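Local coordinates for protein serine--tRNA ligase (Pyrococcus horikoshii, PDB 2DQ0) that attaches serine to tRNA(Ser) in an ATP-dependent reaction by way of seryl-adenylate, and probably also charges tRNA(Sec) with serine, at residues E321-N326 with H401-T406; L273-V278 with F308-P313; D205-K210 with E328-E333; E315-H320 with A352-D357. All coordinates share one frame; numbering follows the deposited sequence.

Overall arrangement
Along the chain, contact 3 opens first, at 205-210 on the long helix 190-209. Before it closes at 328-333, contact 2 opens at 273-278 and closes at 308-313, so this antiparallel hairpin is nested within the larger loop. Helix 316-333 follows directly and serves three contacts in turn: 315-320 opens contact 4, 321-326 opens contact 1, and 328-333 closes contact 3. Contact 4 then closes at 352-357 and contact 1 at 401-406, so contacts 1, 3 and 4 all cross one another. Contact 2 pairs strands 273-282 and 301-311 of the catalytic sheet; contacts 1 and 4 lay helix 316-333 over strands 398-406 and 354-362, and contact 3 joins its end to helix 190-209.

Contact 1. Residues E321-N326 with H401-T406; sequences EKIIRN and HTLNST. With SSA (5'-O-(N-(L-seryl)-sulfamoyl)adenosine), chain G.
Behind the seryl-adenylate pocket of the class II catalytic core, Ile323 of helix 316-333 rests on Leu403 and Ser405 of strand 398-406. Helix and strand run almost in the same direction, 12° apart, with their axes 8.1 Å from each other. Ile323 CG1 sits between the backbone N and the carbonyl carbon (chi1 67°), which directs it at the strand, and CD1 lies 3.5 Å from Ser405 CB. Ile323 CD1 is also 4.1 Å from Leu403 CB and meets the carbonyl oxygen of Asn404; a branched aliphatic side chain suits this buried, mostly apolar seat. Ser405 is small enough to let the helix approach, and its OG donates to Thr406 O over 3.2 Å, tilted from the carbonyl plane. A glycine here would probably open a gap under Ile323 CD1 and leave the Thr406 carbonyl without that donor. The next residue works on the ligand: Thr406 OG1 donates to the seryl hydroxyl OG of the bound analogue over 2.8 Å while accepting from Ser373 N. Asn404, whose side chain starts away from the helix, sets OD1 beside the seryl CA and CB. Strand 398-406 runs between strands 301-311 and 367-376, bonded through Leu403 to Val309 and through Asn404 to Ser375, and Ile323 bridges both neighbours by touching Gln307 and Ala374.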
# COMPACT_ATOMS: atom_id res chain seq x y z
N GLU A 321 -25.71 15.29 4.68
CA GLU A 321 -26.37 15.78 3.50
C GLU A 321 -25.43 16.56 2.58
O GLU A 321 -25.63 16.56 1.36
CB GLU A 321 -27.56 16.62 3.94
CG GLU A 321 -28.77 16.40 3.09
CD GLU A 321 -29.20 14.96 3.03
OE1 GLU A 321 -29.53 14.39 4.10
OE2 GLU A 321 -29.22 14.40 1.91
N LYS A 322 -24.42 17.22 3.13
CA LYS A 322 -23.51 17.98 2.27
C LYS A 322 -22.47 17.11 1.56
O LYS A 322 -22.17 17.34 0.38
CB LYS A 322 -22.76 19.05 3.06
CG LYS A 322 -23.60 20.15 3.66
CD LYS A 322 -22.67 21.12 4.39
CE LYS A 322 -23.41 22.08 5.29
NZ LYS A 322 -22.49 22.80 6.22
N ILE A 323 -21.90 16.13 2.27
CA ILE A 323 -20.90 15.31 1.63
C ILE A 323 -21.43 14.51 0.46
O ILE A 323 -20.76 14.41 -0.58
CB ILE A 323 -20.15 14.39 2.63
CG1 ILE A 323 -21.07 13.33 3.19
CG2 ILE A 323 -19.54 15.24 3.73
CD1 ILE A 323 -20.44 12.59 4.36
N ILE A 324 -22.64 13.95 0.58
CA ILE A 324 -23.21 13.20 -0.54
C ILE A 324 -23.40 14.14 -1.75
O ILE A 324 -23.21 13.73 -2.90
CB ILE A 324 -24.58 12.52 -0.18
CG1 ILE A 324 -25.08 11.67 -1.35
CG2 ILE A 324 -25.62 13.57 0.16
CD1 ILE A 324 -24.22 10.47 -1.70
N ARG A 325 -23.74 15.40 -1.49
CA ARG A 325 -23.92 16.37 -2.56
C ARG A 325 -22.57 16.71 -3.15
O ARG A 325 -22.44 17.02 -4.34
CB ARG A 325 -24.59 17.65 -2.05
CG ARG A 325 -25.96 17.46 -1.42
CD ARG A 325 -27.08 17.45 -2.46
NE ARG A 325 -28.39 17.22 -1.86
CZ ARG A 325 -29.53 17.19 -2.55
NH1 ARG A 325 -29.51 17.37 -3.88
NH2 ARG A 325 -30.69 16.96 -1.94
N ASN A 326 -21.55 16.68 -2.30
CA ASN A 326 -20.20 16.98 -2.76
C ASN A 326 -19.79 15.91 -3.76
O ASN A 326 -19.19 16.24 -4.77
CB ASN A 326 -19.21 17.02 -1.59
CG ASN A 326 -19.31 18.30 -0.78
OD1 ASN A 326 -18.70 18.42 0.28
ND2 ASN A 326 -20.09 19.25 -1.26
N HIS A 401 -19.29 13.56 16.36
CA HIS A 401 -19.94 12.70 15.39
C HIS A 401 -18.96 12.61 14.23
O HIS A 401 -18.27 13.58 13.92
CB HIS A 401 -21.28 13.27 14.92
CG HIS A 401 -22.43 12.84 15.77
ND1 HIS A 401 -23.75 13.00 15.38
CD2 HIS A 401 -22.47 12.24 16.99
CE1 HIS A 401 -24.54 12.50 16.31
NE2 HIS A 401 -23.79 12.03 17.30
N THR A 402 -18.87 11.45 13.61
CA THR A 402 -17.96 11.31 12.48
C THR A 402 -18.75 10.94 11.25
O THR A 402 -19.77 10.25 11.32
CB THR A 402 -16.88 10.22 12.72
OG1 THR A 402 -17.50 8.93 12.88
CG2 THR A 402 -16.08 10.54 13.95
N LEU A 403 -18.28 11.42 10.11
CA LEU A 403 -18.90 11.10 8.84
C LEU A 403 -17.82 10.85 7.80
O LEU A 403 -16.68 11.30 7.94
CB LEU A 403 -19.82 12.23 8.38
CG LEU A 403 -21.09 12.44 9.19
CD1 LEU A 403 -20.81 13.35 10.39
CD2 LEU A 403 -22.14 13.06 8.30
N ASN A 404 -18.17 10.09 6.76
CA ASN A 404 -17.23 9.83 5.68
C ASN A 404 -18.00 9.63 4.40
O ASN A 404 -19.19 9.27 4.39
CB ASN A 404 -16.35 8.61 5.98
CG ASN A 404 -17.11 7.31 5.99
OD1 ASN A 404 -17.49 6.80 4.94
ND2 ASN A 404 -17.34 6.77 7.17
N SER A 405 -17.33 9.90 3.30
CA SER A 405 -17.95 9.75 2.01
C SER A 405 -16.92 9.72 0.92
O SER A 405 -15.92 10.44 0.94
CB SER A 405 -18.92 10.90 1.74
OG SER A 405 -19.49 10.82 0.45
N THR A 406 -17.18 8.87 -0.04
CA THR A 406 -16.30 8.78 -1.17
C THR A 406 -16.38 10.13 -1.89
O THR A 406 -17.45 10.73 -1.95
CB THR A 406 -16.81 7.73 -2.18
OG1 THR A 406 -17.15 6.53 -1.47
CG2 THR A 406 -15.75 7.44 -3.24
N10 SSA G . -14.91 5.09 3.67
CA SSA G . -16.15 4.77 2.94
CB SSA G . -16.57 5.92 2.06
OG SSA G . -15.72 6.07 0.92
C9 SSA G . -16.03 3.54 2.05
O9 SSA G . -14.95 2.98 1.88
N8 SSA G . -17.16 3.09 1.50
S1 SSA G . -17.13 1.82 0.50
O1S SSA G . -16.66 0.71 1.31
O2S SSA G . -18.45 1.77 -0.12
O5' SSA G . -16.04 2.20 -0.55
C5' SSA G . -16.18 3.39 -1.30
C4' SSA G . -16.11 3.13 -2.77
O4' SSA G . -14.83 2.58 -3.14
C3' SSA G . -17.11 2.16 -3.38
O3' SSA G . -18.36 2.80 -3.53
C2' SSA G . -16.45 1.94 -4.73
O2' SSA G . -16.56 3.03 -5.61
C1' SSA G . -14.99 1.77 -4.30
N9 SSA G . -14.63 0.41 -3.91
C8 SSA G . -14.92 -0.27 -2.74
N7 SSA G . -14.45 -1.49 -2.72
C5 SSA G . -13.81 -1.63 -3.95
C6 SSA G . -13.11 -2.70 -4.55
N6 SSA G . -12.94 -3.88 -3.97
N1 SSA G . -12.57 -2.50 -5.80
C2 SSA G . -12.74 -1.30 -6.38
N3 SSA G . -13.39 -0.21 -5.91
C4 SSA G . -13.91 -0.45 -4.68

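Contact 2. Residues L273-V278 with F308-P313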
# COMPACT_ATOMS: atom_id res chain seq x y z
N LEU A 273 -14.07 19.53 11.80
CA LEU A 273 -12.73 19.30 11.26
C LEU A 273 -13.02 18.64 9.92
O LEU A 273 -13.66 17.60 9.86
CB LEU A 273 -11.94 18.34 12.15
CG LEU A 273 -11.65 18.77 13.59
CD1 LEU A 273 -10.77 17.73 14.26
CD2 LEU A 273 -10.95 20.11 13.59
N LEU A 274 -12.56 19.26 8.84
CA LEU A 274 -12.82 18.71 7.52
C LEU A 274 -11.58 18.15 6.81
O LEU A 274 -10.64 18.87 6.46
CB LEU A 274 -13.48 19.77 6.64
CG LEU A 274 -14.66 20.48 7.31
CD1 LEU A 274 -14.99 21.69 6.46
CD2 LEU A 274 -15.89 19.56 7.50
N TYR A 275 -11.59 16.84 6.59
CA TYR A 275 -10.47 16.22 5.91
C TYR A 275 -10.83 15.57 4.58
O TYR A 275 -11.89 14.97 4.41
CB TYR A 275 -9.83 15.18 6.82
CG TYR A 275 -9.25 15.77 8.08
CD1 TYR A 275 -8.14 16.61 8.02
CD2 TYR A 275 -9.78 15.47 9.32
CE1 TYR A 275 -7.57 17.14 9.18
CE2 TYR A 275 -9.23 15.98 10.49
CZ TYR A 275 -8.12 16.81 10.41
OH TYR A 275 -7.56 17.29 11.57
N VAL A 276 -9.92 15.70 3.63
CA VAL A 276 -10.07 15.05 2.36
C VAL A 276 -8.75 14.31 2.13
O VAL A 276 -7.72 14.92 1.85
CB VAL A 276 -10.35 16.03 1.20
CG1 VAL A 276 -9.37 17.22 1.23
CG2 VAL A 276 -10.26 15.27 -0.10
N GLY A 277 -8.78 12.99 2.30
CA GLY A 277 -7.58 12.20 2.11
C GLY A 277 -7.51 11.50 0.77
O GLY A 277 -8.53 11.33 0.08
N VAL A 278 -6.29 11.13 0.39
CA VAL A 278 -6.01 10.39 -0.85
C VAL A 278 -5.19 9.22 -0.35
O VAL A 278 -4.35 9.39 0.54
CB VAL A 278 -5.05 11.10 -1.83
CG1 VAL A 278 -5.27 10.57 -3.24
CG2 VAL A 278 -5.20 12.57 -1.76
N PHE A 308 -13.83 13.15 5.00
CA PHE A 308 -14.07 12.72 6.37
C PHE A 308 -14.38 13.95 7.20
O PHE A 308 -13.71 14.99 7.06
CB PHE A 308 -12.87 11.98 6.92
CG PHE A 308 -13.13 11.28 8.24
CD1 PHE A 308 -13.17 12.00 9.44
CD2 PHE A 308 -13.28 9.89 8.27
CE1 PHE A 308 -13.35 11.34 10.66
CE2 PHE A 308 -13.46 9.22 9.48
CZ PHE A 308 -13.49 9.94 10.68
N VAL A 309 -15.39 13.81 8.06
CA VAL A 309 -15.90 14.89 8.90
C VAL A 309 -16.10 14.61 10.38
O VAL A 309 -16.63 13.56 10.79
CB VAL A 309 -17.26 15.38 8.35
CG1 VAL A 309 -17.88 16.40 9.28
CG2 VAL A 309 -17.07 15.97 6.97
N TYR A 310 -15.66 15.57 11.20
CA TYR A 310 -15.83 15.52 12.64
C TYR A 310 -16.74 16.70 12.89
O TYR A 310 -16.37 17.82 12.58
CB TYR A 310 -14.53 15.79 13.39
CG TYR A 310 -13.47 14.72 13.34
CD1 TYR A 310 -12.65 14.56 12.22
CD2 TYR A 310 -13.23 13.92 14.45
CE1 TYR A 310 -11.61 13.63 12.21
CE2 TYR A 310 -12.19 12.97 14.45
CZ TYR A 310 -11.39 12.84 13.33
OH TYR A 310 -10.36 11.93 13.34
N SER A 311 -17.93 16.46 13.43
CA SER A 311 -18.84 17.56 13.70
C SER A 311 -19.51 17.45 15.08
O SER A 311 -19.32 16.48 15.82
CB SER A 311 -19.93 17.65 12.63
OG SER A 311 -20.98 16.73 12.88
N ARG A 312 -20.28 18.48 15.41
CA ARG A 312 -21.03 18.47 16.66
C ARG A 312 -22.20 17.56 16.36
O ARG A 312 -22.73 17.56 15.25
CB ARG A 312 -21.57 19.87 16.96
CG ARG A 312 -20.52 20.95 16.95
CD ARG A 312 -21.13 22.35 16.95
NE ARG A 312 -20.19 23.28 17.56
CZ ARG A 312 -19.94 23.31 18.87
NH1 ARG A 312 -20.58 22.49 19.70
NH2 ARG A 312 -19.01 24.13 19.34
N PRO A 313 -22.62 16.76 17.33
CA PRO A 313 -23.76 15.87 17.09
C PRO A 313 -24.95 16.59 16.43
O PRO A 313 -25.65 16.02 15.58
CB PRO A 313 -24.08 15.37 18.50
CG PRO A 313 -22.70 15.23 19.09
CD PRO A 313 -22.01 16.51 18.65
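Leu273 and Tyr310 pair at the base of the two antiparallel strands that form motif 2 of class II synthetases. They are a hydrogen-bonded pair: Leu273 N donates to Tyr310 O over 3.0 Å, and Tyr310 N returns a bond to Leu273 O of 3.1 Å. Two positions farther along the ladder, Tyr275 and Phe308 repeat the pattern, with Tyr275 N to Phe308 O at 2.9 Å and Phe308 N to Tyr275 O at 2.7 Å. Between them Leu274 and Val309 form a non-hydrogen-bonded pair whose side chains lie alongside each other, Leu274 CD2 3.8 Å from Val309 CG2, making an apolar patch against which Trp319 of helix 316-333 packs. Farther along, strand 273-282 runs on into a loop whose Arg283 and Glu285 hydrogen-bond the bound adenylate analogue. On the sheet face opposite Leu274, Leu273 CD1 lies 4.1 Å above one face of the Tyr310 ring, toward its rim. Tyr310 CE1 comes in at the edge of the Tyr275 ring, 3.8 Å from Tyr275 CE2. Each tyrosine joins an apolar ring to a polar tip: Tyr310 OH bonds Leu257 O, and Tyr275 OH bonds His261 NE2. An alanine in place of Tyr310 would probably leave Leu273 CD1 and the Tyr275 edge facing a gap, with Leu257 O losing a partner. With CG anti to the backbone N (chi1 -169°), the Phe308 ring leads away from strand 273-278 and packs against Thr402 and Asn404 of strand 398-406.

Contact 3. Residues D205-K210 with E328-E333; sequences DRLIEK and EELFQE
Arg206 and Glu333 reach toward each other tip to tip where helix 190-209, the long helix of class II motif 1, meets the C-terminal turns of helix 316-333. The short axes stand 11.5 Å apart at 135°, a spacing bridged largely by long side chains. Arg206 bends at chi2 (63°) and again at chi3, and its guanidinium takes the carboxylate side-on: NE donates to Glu333 OE1 over 2.8 Å and NH2 to Glu333 OE2 over 2.6 Å. Both oxygens are met on their syn sides, although the two flat groups are turned 43° apart, so the salt bridge is twisted. Arginine suits the place because two N-H groups can hold two oxygens and fix the rotation of the carboxylate. Lys210, just past the helix end, extends tip to tip toward Glu329; its salt bridge, NZ to OE2, is weak and the position of NZ less certain. On the same helix Ile208 packs on Ile194 of the second subunit, placing the contact close to the dimer interface. Between the charged pairs Leu330 slides past the Arg206 stem in the opposite direction, bringing CD2 to 3.9 Å from Arg206 CB, while its other methyl, CD1, lies 4.5 Å from Leu207 CD2.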
# COMPACT_ATOMS: atom_id res chain seq x y z
N ASP A 205 -8.94 18.82 -5.67
CA ASP A 205 -9.09 20.25 -5.88
C ASP A 205 -10.44 20.79 -5.41
O ASP A 205 -10.53 21.77 -4.67
CB ASP A 205 -8.89 20.60 -7.36
CG ASP A 205 -7.42 20.69 -7.75
OD1 ASP A 205 -6.53 20.59 -6.87
OD2 ASP A 205 -7.15 20.85 -8.95
N ARG A 206 -11.50 20.13 -5.86
CA ARG A 206 -12.82 20.57 -5.50
C ARG A 206 -13.10 20.54 -4.00
O ARG A 206 -13.68 21.48 -3.48
CB ARG A 206 -13.85 19.74 -6.25
CG ARG A 206 -14.74 20.57 -7.12
CD ARG A 206 -13.94 21.25 -8.19
NE ARG A 206 -14.73 21.44 -9.40
CZ ARG A 206 -14.21 21.77 -10.57
NH1 ARG A 206 -12.89 21.96 -10.70
NH2 ARG A 206 -15.00 21.88 -11.64
N LEU A 207 -12.72 19.47 -3.31
CA LEU A 207 -12.97 19.42 -1.87
C LEU A 207 -12.15 20.49 -1.18
O LEU A 207 -12.60 21.11 -0.21
CB LEU A 207 -12.62 18.05 -1.29
CG LEU A 207 -13.77 17.04 -1.28
CD1 LEU A 207 -14.85 17.51 -0.32
CD2 LEU A 207 -14.35 16.86 -2.67
N ILE A 208 -10.94 20.74 -1.70
CA ILE A 208 -10.10 21.79 -1.14
C ILE A 208 -10.79 23.15 -1.29
O ILE A 208 -10.79 23.96 -0.36
CB ILE A 208 -8.73 21.86 -1.81
CG1 ILE A 208 -7.86 20.70 -1.34
CG2 ILE A 208 -8.03 23.15 -1.46
CD1 ILE A 208 -6.47 20.72 -1.94
N GLU A 209 -11.37 23.42 -2.45
CA GLU A 209 -12.07 24.69 -2.61
C GLU A 209 -13.21 24.80 -1.57
O GLU A 209 -13.53 25.88 -1.11
CB GLU A 209 -12.66 24.83 -4.02
CG GLU A 209 -11.70 24.61 -5.16
CD GLU A 209 -12.41 24.48 -6.51
OE1 GLU A 209 -11.73 24.18 -7.52
OE2 GLU A 209 -13.65 24.69 -6.56
N LYS A 210 -13.83 23.67 -1.22
CA LYS A 210 -14.93 23.71 -0.26
C LYS A 210 -14.47 23.74 1.19
O LYS A 210 -15.28 23.53 2.10
CB LYS A 210 -15.86 22.50 -0.45
CG LYS A 210 -16.59 22.48 -1.78
CD LYS A 210 -17.60 21.34 -1.85
CE LYS A 210 -18.57 21.60 -2.98
NZ LYS A 210 -19.48 20.46 -3.22
N GLU A 328 -21.95 14.00 -5.48
CA GLU A 328 -22.86 14.15 -6.63
C GLU A 328 -22.34 15.18 -7.62
O GLU A 328 -22.46 14.98 -8.83
CB GLU A 328 -24.26 14.58 -6.18
CG GLU A 328 -25.04 13.52 -5.46
CD GLU A 328 -26.45 13.93 -5.13
OE1 GLU A 328 -27.23 14.19 -6.07
OE2 GLU A 328 -26.78 13.99 -3.93
N GLU A 329 -21.77 16.28 -7.12
CA GLU A 329 -21.26 17.33 -7.99
C GLU A 329 -20.15 16.83 -8.87
O GLU A 329 -20.10 17.17 -10.06
CB GLU A 329 -20.75 18.51 -7.18
CG GLU A 329 -21.82 19.49 -6.74
CD GLU A 329 -21.25 20.62 -5.89
OE1 GLU A 329 -20.21 21.18 -6.30
OE2 GLU A 329 -21.83 20.94 -4.83
N LEU A 330 -19.26 16.03 -8.30
CA LEU A 330 -18.14 15.51 -9.07
C LEU A 330 -18.61 14.69 -10.25
O LEU A 330 -18.15 14.89 -11.38
CB LEU A 330 -17.21 14.67 -8.20
CG LEU A 330 -16.52 15.48 -7.11
CD1 LEU A 330 -15.74 14.54 -6.21
CD2 LEU A 330 -15.62 16.54 -7.74
N PHE A 331 -19.53 13.76 -9.99
CA PHE A 331 -20.01 12.93 -11.08
C PHE A 331 -20.83 13.69 -12.10
O PHE A 331 -20.87 13.31 -13.27
CB PHE A 331 -20.74 11.71 -10.52
CG PHE A 331 -19.79 10.69 -9.94
CD1 PHE A 331 -19.31 9.64 -10.74
CD2 PHE A 331 -19.29 10.85 -8.63
CE1 PHE A 331 -18.35 8.74 -10.25
CE2 PHE A 331 -18.33 9.97 -8.12
CZ PHE A 331 -17.85 8.91 -8.93
N GLN A 332 -21.47 14.78 -11.68
CA GLN A 332 -22.20 15.59 -12.65
C GLN A 332 -21.17 16.27 -13.57
O GLN A 332 -21.34 16.27 -14.80
CB GLN A 332 -23.08 16.61 -11.96
CG GLN A 332 -24.22 15.98 -11.20
CD GLN A 332 -25.03 16.98 -10.41
OE1 GLN A 332 -25.91 16.61 -9.64
NE2 GLN A 332 -24.74 18.25 -10.61
N GLU A 333 -20.09 16.81 -13.01
CA GLU A 333 -19.07 17.44 -13.86
C GLU A 333 -18.43 16.39 -14.79
O GLU A 333 -18.07 16.68 -15.93
CB GLU A 333 -18.00 18.14 -13.01
CG GLU A 333 -18.57 19.25 -12.11
CD GLU A 333 -17.56 20.35 -11.76
OE1 GLU A 333 -17.06 20.38 -10.62
OE2 GLU A 333 -17.29 21.19 -12.65

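Contact 4. Residues E315-H320 with A352-D357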
# COMPACT_ATOMS: atom_id res chain seq x y z
N GLU A 315 -24.85 18.91 14.31
CA GLU A 315 -24.53 19.33 12.94
C GLU A 315 -24.30 18.17 11.94
O GLU A 315 -24.24 18.37 10.71
CB GLU A 315 -23.26 20.19 12.97
CG GLU A 315 -23.38 21.51 13.71
CD GLU A 315 -24.37 22.44 13.04
OE1 GLU A 315 -24.42 22.46 11.80
OE2 GLU A 315 -25.10 23.15 13.77
N SER A 316 -24.19 16.94 12.46
CA SER A 316 -23.87 15.79 11.64
C SER A 316 -24.82 15.46 10.50
O SER A 316 -24.38 15.22 9.37
CB SER A 316 -23.65 14.56 12.53
OG SER A 316 -24.84 14.14 13.14
N TRP A 317 -26.12 15.47 10.78
CA TRP A 317 -27.08 15.16 9.74
C TRP A 317 -27.00 16.20 8.62
O TRP A 317 -27.21 15.88 7.45
CB TRP A 317 -28.50 15.07 10.31
CG TRP A 317 -28.62 13.89 11.19
CD1 TRP A 317 -28.69 13.89 12.55
CD2 TRP A 317 -28.48 12.52 10.80
NE1 TRP A 317 -28.59 12.61 13.04
CE2 TRP A 317 -28.46 11.74 11.99
CE3 TRP A 317 -28.36 11.87 9.57
CZ2 TRP A 317 -28.32 10.36 11.97
CZ3 TRP A 317 -28.22 10.48 9.55
CH2 TRP A 317 -28.21 9.74 10.75
N GLU A 318 -26.68 17.43 8.97
CA GLU A 318 -26.58 18.44 7.93
C GLU A 318 -25.32 18.15 7.10
O GLU A 318 -25.31 18.33 5.88
CB GLU A 318 -26.50 19.82 8.55
CG GLU A 318 -26.79 20.93 7.57
CD GLU A 318 -26.51 22.29 8.17
OE1 GLU A 318 -26.72 22.44 9.40
OE2 GLU A 318 -26.09 23.19 7.41
N TRP A 319 -24.26 17.72 7.78
CA TRP A 319 -23.01 17.40 7.09
C TRP A 319 -23.19 16.22 6.16
O TRP A 319 -22.73 16.23 5.01
CB TRP A 319 -21.90 17.12 8.10
CG TRP A 319 -21.14 18.36 8.38
CD1 TRP A 319 -21.12 19.08 9.55
CD2 TRP A 319 -20.45 19.16 7.42
NE1 TRP A 319 -20.48 20.27 9.36
CE2 TRP A 319 -20.06 20.35 8.06
CE3 TRP A 319 -20.13 18.97 6.06
CZ2 TRP A 319 -19.37 21.38 7.40
CZ3 TRP A 319 -19.44 19.99 5.39
CH2 TRP A 319 -19.07 21.18 6.07
N HIS A 320 -23.87 15.20 6.68
CA HIS A 320 -24.15 13.99 5.92
C HIS A 320 -24.72 14.43 4.59
O HIS A 320 -24.29 14.02 3.51
CB HIS A 320 -25.20 13.14 6.64
CG HIS A 320 -25.45 11.81 6.00
ND1 HIS A 320 -26.55 11.03 6.30
CD2 HIS A 320 -24.72 11.10 5.10
CE1 HIS A 320 -26.48 9.90 5.61
NE2 HIS A 320 -25.39 9.92 4.88
N ALA A 352 -22.59 2.73 10.09
CA ALA A 352 -23.48 3.84 9.82
C ALA A 352 -24.85 3.82 10.48
O ALA A 352 -25.41 2.77 10.80
CB ALA A 352 -23.65 3.99 8.32
N ALA A 353 -25.37 5.02 10.69
CA ALA A 353 -26.71 5.20 11.23
C ALA A 353 -27.62 5.36 10.01
O ALA A 353 -28.77 4.93 10.01
CB ALA A 353 -26.78 6.46 12.09
N LYS A 354 -27.08 5.98 8.96
CA LYS A 354 -27.79 6.20 7.70
C LYS A 354 -26.74 6.30 6.60
O LYS A 354 -25.64 6.84 6.82
CB LYS A 354 -28.62 7.49 7.76
CG LYS A 354 -29.38 7.77 6.48
CD LYS A 354 -30.22 9.03 6.58
CE LYS A 354 -31.12 9.21 5.38
NZ LYS A 354 -32.00 10.40 5.57
N LYS A 355 -27.07 5.78 5.42
CA LYS A 355 -26.12 5.80 4.32
C LYS A 355 -26.72 6.06 2.95
O LYS A 355 -27.77 5.53 2.60
CB LYS A 355 -25.35 4.47 4.31
CG LYS A 355 -24.38 4.29 3.16
CD LYS A 355 -23.18 3.43 3.56
CE LYS A 355 -23.55 2.00 3.90
NZ LYS A 355 -22.45 1.36 4.71
N TYR A 356 -26.04 6.92 2.18
CA TYR A 356 -26.48 7.22 0.82
C TYR A 356 -25.40 6.69 -0.13
O TYR A 356 -24.22 6.84 0.14
CB TYR A 356 -26.61 8.72 0.58
CG TYR A 356 -27.75 9.39 1.29
CD1 TYR A 356 -27.55 10.58 1.97
CD2 TYR A 356 -29.05 8.87 1.23
CE1 TYR A 356 -28.61 11.26 2.57
CE2 TYR A 356 -30.12 9.54 1.84
CZ TYR A 356 -29.89 10.74 2.50
OH TYR A 356 -30.92 11.43 3.08
N ASP A 357 -25.82 6.08 -1.23
CA ASP A 357 -24.89 5.58 -2.23
C ASP A 357 -25.15 6.25 -3.57
O ASP A 357 -26.29 6.59 -3.91
CB ASP A 357 -25.05 4.07 -2.44
CG ASP A 357 -24.34 3.23 -1.39
OD1 ASP A 357 -23.97 3.76 -0.32
OD2 ASP A 357 -24.18 2.01 -1.63
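His320 and Lys355 mark the nearest approach of two backbones, CA to CA 8.6 Å, where helix 316-320 and strand 354-357 run almost parallel. Their axes lie 10.8 Å apart at 12°, and side chains fill the interval without a hydrogen bond across it. CG of His320 is anti to the backbone N (chi1 -174°), which carries the imidazole out to the strand. There it makes an offset stack with the Tyr356 ring, centroids 4.9 Å apart and planes 21° from parallel, Tyr356 CD1 and CE1 lying over one face. Lys354 crosses the imidazole at about a right angle, its CG in the ring plane at the edge, 3.7 Å from His320 CE1. Histidine fits because it joins a flat stacking surface to a polar edge: NE2 hydrogen-bonds the backbone oxygen of Ala374 on the adjoining strand 367-376. This helix covers one face of the catalytic sheet of the class II fold, while Lys355, whose side chain starts away from the helix, lies on the side of the adenylate pocket and bonds Leu348 O. Trp317 meets the strand with the edge of its six-membered ring, CZ3 3.5 Å from Lys354 CB and CH2 3.8 Å from Ala353 CB; the small alanine leaves room for the indole. Beyond CG the Lys354 chain is fully extended, and NZ donates to Tyr356 OH over 2.9 Å and also bonds Ser113 OG. Lys354 NZ lies 5.5 Å from His320 ND1, and its charge would tend to disfavour a second proton on the imidazole.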